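Local coordinates for cellulose binding protein (Clavibacter michiganensis, PDB 4JJO) that probably binds cellulose and other plant cell-wall polysaccharides, as the expansin portion of a larger enzyme thought to hydrolyse beta-1,4-glucan linkages, at residues Ala47-Leu52 with Arg62-Ala66; Pro108-Arg113 with Leu125-Asn129; Ile112-Glu116 with Asp152-Trp156. All blocks are in the same frame, centred on the assembly; numbering follows the deposited sequence. Where two conformers were deposited one is given.

Contact 1 (Ala47-Leu52 with Arg62-Ala66)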
loop_
_atom_site.group_PDB
_atom_site.type_symbol
_atom_site.label_atom_id
_atom_site.label_comp_id
_atom_site.label_asym_id
_atom_site.label_seq_id
_atom_site.Cartn_x
_atom_site.Cartn_y
_atom_site.Cartn_z
ATOM N N ALA A 47 6.101 -2.291 1.888
ATOM C CA ALA A 47 6.169 -0.954 1.306
ATOM C C ALA A 47 4.847 -0.550 0.657
ATOM O O ALA A 47 4.634 0.620 0.347
ATOM C CB ALA A 47 7.293 -0.882 0.288
ATOM N N CYS A 48 3.960 -1.516 0.446
ATOM C CA CYS A 48 2.686 -1.232 -0.205
ATOM C C CYS A 48 1.926 -0.133 0.524
ATOM O O CYS A 48 1.846 -0.128 1.753
ATOM C CB CYS A 48 1.831 -2.493 -0.281
ATOM S SG CYS A 48 2.501 -3.723 -1.404
ATOM N N GLY A 49 1.388 0.807 -0.247
ATOM C CA GLY A 49 0.571 1.877 0.295
ATOM C C GLY A 49 1.361 3.106 0.704
ATOM O O GLY A 49 0.781 4.170 0.925
ATOM N N THR A 50 2.679 2.969 0.816
ATOM C CA THR A 50 3.520 4.105 1.168
ATOM C C THR A 50 3.748 4.986 -0.052
ATOM O O THR A 50 3.431 4.605 -1.178
ATOM C CB THR A 50 4.886 3.674 1.746
ATOM O OG1 THR A 50 5.675 3.046 0.726
ATOM C CG2 THR A 50 4.704 2.730 2.924
ATOM N N PHE A 51 4.301 6.168 0.182
ATOM C CA PHE A 51 4.495 7.137 -0.884
ATOM C C PHE A 51 5.946 7.578 -0.966
ATOM O O PHE A 51 6.623 7.722 0.052
ATOM C CB PHE A 51 3.595 8.352 -0.656
ATOM C CG PHE A 51 2.135 8.074 -0.880
ATOM C CD1 PHE A 51 1.511 8.472 -2.049
ATOM C CD2 PHE A 51 1.390 7.405 0.073
ATOM C CE1 PHE A 51 0.170 8.213 -2.260
ATOM C CE2 PHE A 51 0.048 7.142 -0.131
ATOM C CZ PHE A 51 -0.563 7.548 -1.301
ATOM N N LEU A 52 6.419 7.776 -2.192
ATOM C CA LEU A 52 7.749 8.312 -2.435
ATOM C C LEU A 52 7.630 9.701 -3.037
ATOM O O LEU A 52 6.805 9.923 -3.923
ATOM C CB LEU A 52 8.519 7.430 -3.421
ATOM C CG LEU A 52 8.601 5.930 -3.143
ATOM C CD1 LEU A 52 9.361 5.237 -4.271
ATOM C CD2 LEU A 52 9.260 5.665 -1.809
ATOM N N ARG A 62 4.962 13.047 -6.320
ATOM C CA ARG A 62 4.681 12.049 -5.299
ATOM C C ARG A 62 3.999 10.846 -5.934
ATOM O O ARG A 62 3.042 10.998 -6.692
ATOM C CB ARG A 62 3.792 12.647 -4.211
ATOM C CG ARG A 62 3.413 11.674 -3.107
ATOM C CD ARG A 62 2.857 12.410 -1.896
ATOM N NE ARG A 62 3.874 13.249 -1.271
ATOM C CZ ARG A 62 3.709 13.914 -0.133
ATOM N NH1 ARG A 62 2.562 13.847 0.527
ATOM N NH2 ARG A 62 4.702 14.648 0.347
ATOM N N VAL A 63 4.505 9.653 -5.633
ATOM C CA VAL A 63 3.952 8.428 -6.197
ATOM C C VAL A 63 3.618 7.405 -5.115
ATOM O O VAL A 63 4.311 7.303 -4.101
ATOM C CB VAL A 63 4.922 7.784 -7.217
ATOM C CG1 VAL A 63 5.045 8.650 -8.460
ATOM C CG2 VAL A 63 6.286 7.542 -6.586
ATOM N N GLN A 64 2.544 6.655 -5.338
ATOM C CA GLN A 64 2.151 5.583 -4.436
ATOM C C GLN A 64 2.875 4.297 -4.819
ATOM O O GLN A 64 2.880 3.902 -5.985
ATOM C CB GLN A 64 0.637 5.358 -4.498
ATOM C CG GLN A 64 0.150 4.186 -3.653
ATOM C CD GLN A 64 -1.363 3.997 -3.677
ATOM O OE1 GLN A 64 -1.906 3.211 -2.901
ATOM N NE2 GLN A 64 -2.049 4.707 -4.567
ATOM N N VAL A 65 3.495 3.650 -3.839
ATOM C CA VAL A 65 4.127 2.361 -4.081
ATOM C C VAL A 65 3.029 1.326 -4.282
ATOM O O VAL A 65 2.234 1.066 -3.380
ATOM C CB VAL A 65 5.038 1.940 -2.918
ATOM C CG1 VAL A 65 5.500 0.505 -3.108
ATOM C CG2 VAL A 65 6.232 2.875 -2.808
ATOM N N ALA A 66 2.989 0.738 -5.473
ATOM C CA ALA A 66 1.865 -0.096 -5.871
ATOM C C ALA A 66 2.284 -1.452 -6.417
ATOM O O ALA A 66 1.434 -2.308 -6.661
ATOM C CB ALA A 66 1.052 0.632 -6.919
HETATM O O HOH W 1 -1.775 4.329 -0.277
#

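Contact 2 (Pro108-Arg113 with Leu125-Asn129)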
loop_
_atom_site.group_PDB
_atom_site.type_symbol
_atom_site.label_atom_id
_atom_site.label_comp_id
_atom_site.label_asym_id
_atom_site.label_seq_id
_atom_site.Cartn_x
_atom_site.Cartn_y
_atom_site.Cartn_z
ATOM N N PRO A 108 -6.689 9.986 2.661
ATOM C CA PRO A 108 -7.984 9.695 3.282
ATOM C C PRO A 108 -7.857 8.908 4.581
ATOM O O PRO A 108 -6.759 8.551 5.002
ATOM C CB PRO A 108 -8.720 8.865 2.220
ATOM C CG PRO A 108 -7.685 8.377 1.290
ATOM C CD PRO A 108 -6.478 9.246 1.406
ATOM N N THR A 109 -8.996 8.654 5.210
ATOM C CA THR A 109 -9.039 7.870 6.436
ATOM C C THR A 109 -8.738 6.412 6.127
ATOM O O THR A 109 -8.781 5.987 4.971
ATOM C CB THR A 109 -10.418 7.957 7.104
ATOM O OG1 THR A 109 -11.414 7.424 6.220
ATOM C CG2 THR A 109 -10.755 9.403 7.449
ATOM N N VAL A 110 -8.431 5.651 7.169
ATOM C CA VAL A 110 -8.138 4.235 7.029
ATOM C C VAL A 110 -9.362 3.483 6.520
ATOM O O VAL A 110 -10.491 3.779 6.907
ATOM C CB VAL A 110 -7.697 3.636 8.379
ATOM C CG1 VAL A 110 -7.573 2.121 8.286
ATOM C CG2 VAL A 110 -6.385 4.259 8.828
ATOM N N ALA A 111 -9.128 2.525 5.631
ATOM C CA ALA A 111 -10.189 1.642 5.164
ATOM C C ALA A 111 -9.706 0.203 5.193
ATOM O O ALA A 111 -8.506 -0.061 5.183
ATOM C CB ALA A 111 -10.634 2.028 3.761
ATOM N N ILE A 112 -10.656 -0.722 5.235
ATOM C CA ILE A 112 -10.350 -2.144 5.232
ATOM C C ILE A 112 -11.132 -2.816 4.118
ATOM O O ILE A 112 -12.341 -2.607 3.996
ATOM C CB ILE A 112 -10.751 -2.806 6.563
ATOM C CG1 ILE A 112 -9.974 -2.197 7.732
ATOM C CG2 ILE A 112 -10.538 -4.314 6.503
ATOM C CD1 ILE A 112 -8.480 -2.289 7.601
ATOM N N ARG A 113 -10.448 -3.609 3.301
ATOM C CA ARG A 113 -11.130 -4.445 2.325
ATOM C C ARG A 113 -10.901 -5.910 2.650
ATOM O O ARG A 113 -9.765 -6.388 2.663
ATOM C CB ARG A 113 -10.664 -4.151 0.896
ATOM C CG ARG A 113 -11.315 -5.070 -0.131
ATOM C CD ARG A 113 -11.094 -4.626 -1.567
ATOM N NE ARG A 113 -9.684 -4.640 -1.949
ATOM C CZ ARG A 113 -9.242 -4.800 -3.193
ATOM N NH1 ARG A 113 -10.093 -4.969 -4.196
ATOM N NH2 ARG A 113 -7.939 -4.797 -3.436
ATOM N N LEU A 125 -7.365 -9.536 4.923
ATOM C CA LEU A 125 -7.694 -8.125 5.061
ATOM C C LEU A 125 -6.621 -7.273 4.411
ATOM O O LEU A 125 -5.427 -7.547 4.534
ATOM C CB LEU A 125 -7.810 -7.721 6.532
ATOM C CG LEU A 125 -8.872 -8.383 7.405
ATOM C CD1 LEU A 125 -8.886 -7.699 8.758
ATOM C CD2 LEU A 125 -10.241 -8.317 6.759
ATOM N N GLN A 126 -7.060 -6.233 3.718
ATOM C CA GLN A 126 -6.154 -5.245 3.166
ATOM C C GLN A 126 -6.399 -3.912 3.853
ATOM O O GLN A 126 -7.542 -3.463 3.960
ATOM C CB GLN A 126 -6.381 -5.117 1.665
ATOM C CG GLN A 126 -5.588 -4.006 1.012
ATOM C CD GLN A 126 -5.769 -3.986 -0.484
ATOM O OE1 GLN A 126 -6.892 -3.897 -0.980
ATOM N NE2 GLN A 126 -4.664 -4.091 -1.218
ATOM N N VAL A 127 -5.328 -3.288 4.329
ATOM C CA VAL A 127 -5.436 -2.001 4.995
ATOM C C VAL A 127 -5.052 -0.890 4.034
ATOM O O VAL A 127 -3.947 -0.875 3.488
ATOM C CB VAL A 127 -4.538 -1.926 6.236
ATOM C CG1 VAL A 127 -4.725 -0.592 6.938
ATOM C CG2 VAL A 127 -4.846 -3.076 7.181
ATOM N N LEU A 128 -5.977 0.040 3.833
ATOM C CA LEU A 128 -5.780 1.128 2.894
ATOM C C LEU A 128 -5.578 2.444 3.633
ATOM O O LEU A 128 -6.241 2.712 4.635
ATOM C CB LEU A 128 -6.991 1.225 1.966
ATOM C CG LEU A 128 -7.289 -0.066 1.199
ATOM C CD1 LEU A 128 -8.731 -0.102 0.719
ATOM C CD2 LEU A 128 -6.329 -0.215 0.034
ATOM N N ASN A 129 -4.643 3.248 3.140
ATOM C CA ASN A 129 -4.466 4.617 3.614
ATOM C C ASN A 129 -3.853 4.746 5.011
ATOM O O ASN A 129 -4.070 5.744 5.702
ATOM C CB ASN A 129 -5.805 5.350 3.559
ATOM C CG ASN A 129 -6.480 5.216 2.209
ATOM O OD1 ASN A 129 -5.834 5.308 1.165
ATOM N ND2 ASN A 129 -7.785 4.982 2.221
HETATM O O HOH W 2 -3.459 8.248 4.776
HETATM O O HOH W 3 -5.433 7.363 7.227
#

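Contact 3 (Ile112-Glu116 with Asp152-Trp156)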
loop_
_atom_site.group_PDB
_atom_site.type_symbol
_atom_site.label_atom_id
_atom_site.label_comp_id
_atom_site.label_asym_id
_atom_site.label_seq_id
_atom_site.Cartn_x
_atom_site.Cartn_y
_atom_site.Cartn_z
ATOM N N ILE A 112 -10.656 -0.722 5.235
ATOM C CA ILE A 112 -10.350 -2.144 5.232
ATOM C C ILE A 112 -11.132 -2.816 4.118
ATOM O O ILE A 112 -12.341 -2.607 3.996
ATOM C CB ILE A 112 -10.751 -2.806 6.563
ATOM C CG1 ILE A 112 -9.974 -2.197 7.732
ATOM C CG2 ILE A 112 -10.538 -4.314 6.503
ATOM C CD1 ILE A 112 -8.480 -2.289 7.601
ATOM N N ARG A 113 -10.448 -3.609 3.301
ATOM C CA ARG A 113 -11.130 -4.445 2.325
ATOM C C ARG A 113 -10.901 -5.910 2.650
ATOM O O ARG A 113 -9.765 -6.388 2.663
ATOM C CB ARG A 113 -10.664 -4.151 0.896
ATOM C CG ARG A 113 -11.315 -5.070 -0.131
ATOM C CD ARG A 113 -11.094 -4.626 -1.567
ATOM N NE ARG A 113 -9.684 -4.640 -1.949
ATOM C CZ ARG A 113 -9.242 -4.800 -3.193
ATOM N NH1 ARG A 113 -10.093 -4.969 -4.196
ATOM N NH2 ARG A 113 -7.939 -4.797 -3.436
ATOM N N VAL A 114 -11.987 -6.618 2.927
ATOM C CA VAL A 114 -11.918 -8.054 3.115
ATOM C C VAL A 114 -11.717 -8.693 1.749
ATOM O O VAL A 114 -12.391 -8.329 0.785
ATOM C CB VAL A 114 -13.201 -8.606 3.756
ATOM C CG1 VAL A 114 -13.113 -10.112 3.895
ATOM C CG2 VAL A 114 -13.438 -7.959 5.111
ATOM N N LYS A 115 -10.784 -9.633 1.662
ATOM C CA LYS A 115 -10.490 -10.294 0.402
ATOM C C LYS A 115 -11.674 -11.134 -0.046
ATOM O O LYS A 115 -12.351 -11.755 0.776
ATOM C CB LYS A 115 -9.266 -11.198 0.545
ATOM C CG LYS A 115 -8.742 -11.706 -0.788
ATOM C CD LYS A 115 -7.576 -12.660 -0.625
ATOM C CE LYS A 115 -6.999 -13.019 -1.987
ATOM N NZ LYS A 115 -5.987 -14.109 -1.934
ATOM N N GLU A 116 -11.929 -11.155 -1.349
ATOM C CA GLU A 116 -12.950 -12.017 -1.928
ATOM C C GLU A 116 -12.705 -13.447 -1.460
ATOM O O GLU A 116 -11.557 -13.894 -1.440
ATOM C CB GLU A 116 -12.879 -11.964 -3.458
ATOM C CG GLU A 116 -13.369 -10.661 -4.086
ATOM C CD GLU A 116 -12.312 -9.567 -4.105
ATOM O OE1 GLU A 116 -11.205 -9.780 -3.564
ATOM O OE2 GLU A 116 -12.591 -8.489 -4.670
ATOM N N ASP A 152 2.755 -11.413 0.594
ATOM C CA ASP A 152 3.606 -10.634 -0.292
ATOM C C ASP A 152 2.793 -9.973 -1.405
ATOM O O ASP A 152 3.363 -9.434 -2.351
ATOM C CB ASP A 152 4.705 -11.517 -0.887
ATOM C CG ASP A 152 4.166 -12.563 -1.842
ATOM O OD1 ASP A 152 2.930 -12.709 -1.948
ATOM O OD2 ASP A 152 4.988 -13.247 -2.485
ATOM N N TYR A 153 1.467 -10.013 -1.296
ATOM C CA TYR A 153 0.613 -9.396 -2.311
ATOM C C TYR A 153 -0.364 -8.350 -1.753
ATOM O O TYR A 153 -1.355 -8.008 -2.398
ATOM C CB TYR A 153 -0.141 -10.462 -3.116
ATOM C CG TYR A 153 -1.063 -11.346 -2.312
ATOM C CD1 TYR A 153 -2.345 -10.931 -1.982
ATOM C CD2 TYR A 153 -0.659 -12.610 -1.908
ATOM C CE1 TYR A 153 -3.197 -11.744 -1.253
ATOM C CE2 TYR A 153 -1.501 -13.431 -1.183
ATOM C CZ TYR A 153 -2.767 -12.991 -0.856
ATOM O OH TYR A 153 -3.615 -13.799 -0.136
ATOM N N GLY A 154 -0.078 -7.839 -0.558
ATOM C CA GLY A 154 -0.769 -6.665 -0.054
ATOM C C GLY A 154 -1.907 -6.921 0.917
ATOM O O GLY A 154 -2.604 -5.984 1.308
ATOM N N TYR A 155 -2.099 -8.177 1.304
ATOM C CA TYR A 155 -3.128 -8.523 2.275
ATOM C C TYR A 155 -2.521 -9.076 3.558
ATOM O O TYR A 155 -1.321 -9.346 3.635
ATOM C CB TYR A 155 -4.089 -9.563 1.695
ATOM C CG TYR A 155 -5.204 -8.990 0.853
ATOM C CD1 TYR A 155 -6.476 -8.821 1.382
ATOM C CD2 TYR A 155 -4.989 -8.626 -0.472
ATOM C CE1 TYR A 155 -7.503 -8.304 0.619
ATOM C CE2 TYR A 155 -6.011 -8.109 -1.243
ATOM C CZ TYR A 155 -7.266 -7.949 -0.691
ATOM O OH TYR A 155 -8.281 -7.433 -1.462
ATOM N N TRP A 156 -3.378 -9.240 4.558
ATOM C CA TRP A 156 -3.024 -9.885 5.810
ATOM C C TRP A 156 -4.000 -11.033 6.006
ATOM O O TRP A 156 -5.208 -10.832 5.923
ATOM C CB TRP A 156 -3.145 -8.898 6.968
ATOM C CG TRP A 156 -2.167 -7.777 6.909
ATOM C CD1 TRP A 156 -2.260 -6.648 6.149
ATOM C CD2 TRP A 156 -0.945 -7.667 7.648
ATOM N NE1 TRP A 156 -1.166 -5.843 6.367
ATOM C CE2 TRP A 156 -0.346 -6.445 7.283
ATOM C CE3 TRP A 156 -0.300 -8.483 8.582
ATOM C CZ2 TRP A 156 0.866 -6.019 7.824
ATOM C CZ3 TRP A 156 0.902 -8.059 9.114
ATOM C CH2 TRP A 156 1.474 -6.839 8.734
#

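Contact 1 (Ala47-Leu52 with Arg62-Ala66)
Leu52 and Val63 form a hydrogen-bonded antiparallel pair in the hairpin of strands 51-56 and 59-69, within the double-psi beta-barrel fold expected of an expansin N-terminal domain. Leu52 N to Val63 O and Val63 N to Leu52 O both measure 2.9 Å, and Val65 N extends the pairing to Thr50 O. The tight side is aliphatic: Leu52 CG meets Val65 CG2 at 3.9 Å, and compact branched chains suit this buried face, where Val35 adds to the packing. Val65 CB also lies 3.5 Å from Ala47 O, against the type II turn Ala47-Thr50. Gly49 suits the third position of that turn because its phi is positive (89°), and its N makes a longer bond, 3.3 Å, to Val65 O. Next to it, Cys48 is tied to Cys23 by a disulfide. The other face is looser and more polar. Gln64 CG sits over one face of the Phe51 ring, offset toward the rim, with amide and ring planes 18° apart. Arg62 passes its CG obliquely by this ring and carries its charge to Asp53. On this side, one water donates to both Gly49 O (2.8 Å) and Gln64 OE1 (2.9 Å).

Contact 2 (Pro108-Arg113 with Leu125-Asn129)
Ala111-Arg113 and Leu125-Leu128 run antiparallel as neighbouring strands of the expansin C-terminal domain, an immunoglobulin-like beta-sandwich in this family. Their axes approach to 4.8 Å, with 154° between the chain directions. Ala111 with Leu128 and Arg113 with Gln126 are hydrogen-bonded pairs, each closed by two backbone bonds such as Leu128 N to Ala111 O at 2.9 Å; Ile112 with Val127 is the non-hydrogen-bonded pair between them.

Side chains divide by face. Ile112 and Val127 lie side by side, with CD1 of the isoleucine 3.7 Å from CG2 of the valine, and Leu125 CD2 reaches Ile112 CG2. Beta-branched residues favour extended backbone and offer methyls to the apolar interior. On the other face Arg113 and Gln126 run alongside each other. The arginine is bent at CG-CD (chi3 63°), which turns its NE and NH2 side-on to the amide, and both nitrogens grip Gln126 OE1, at 3.0 Å from NE and 2.8 Å from NH2. The guanidinium and amide planes are only 10° apart. These two bonds on OE1, together with the one from NE2 to Ser24 O, hold the amide's orientation, while Arg113 NH1 reaches Ile18 O; the pair thus joins this sheet to the N-terminal domain.

Just past the end of strand 124-128, Asn129 adopts a left-handed backbone conformation, which asparagine tolerates well. Its ND2 donates to Thr109 O at 3.1 Å, and its amide carbon CG lies 3.5 Å from Pro108 CG.

Strand 191-193 pairs with the outer edge of 111-114 through Ile112 and Gln192, and 156-157 continues the sheet beyond 124-128. Across the sandwich interior, Leu181 of strand 178-184 meets Ile112, whereas Val169 and Val171 of strand 167-173 pack on Leu125 and Val127 respectively.

Contact 3 (Ile112-Glu116 with Asp152-Trp156)
Lys115 rests CB and CG on the Tyr155 ring: CG stands above one face, 4.2 Å from the ring centroid and offset toward the rim, a CH-pi contact. Its CB is closer still to the ring atoms, 3.4 Å from Tyr155 CE1. Lysine suits this place because its first methylenes can lie on an aromatic face while the rest of the chain rises away from it. The chain is fully extended, with CG opposite the backbone N (chi1 -169°), and this lifts NZ to Tyr153, where it donates a 3.0 Å hydrogen bond to OH. Lys115 and Tyr153 meet at about a right angle. Tyr155 thus meets the start of the lysine and Tyr153 its end; Gly154, between them, takes a positive phi suited to glycine. The loop itself faces the N-terminal domain, where Ser24 OG bonds to Tyr153 O and Tyr42 OH to Asp152 O. Tyr155 OH also lies over one face of the Arg113 guanidinium, 3.2 Å from NE, without a hydrogen bond; that group's N-H bonds go to Ile18 O and Gln126 OE1. This approach is consistent with a weak electrostatic attraction at most. Lys115 NZ is 6.0 Å from the Tyr155 centroid, so any cation-pi term is weak and the ammonium's defined polar link here is to Tyr153.

Contact 1 belongs to the N-terminal domain, whereas contacts 2 and 3 share Ile112 and Arg113 in the C-terminal one. The centres of contacts 2 and 3 are about 10 Å apart, and they touch directly: Leu125 O and Trp156 N, 2.7 Å apart, probably form a hydrogen bond. Contact 1 touches neither; its nearest atoms are about 6 Å from contact 2 and about 5 Å from contact 3. The residues Cys23-Ser24 link the two sides in this apo structure: Cys23 shares the disulfide of contact 1, and Ser24 bonds to contacts 2 and 3 on the side that faces the N-terminal domain.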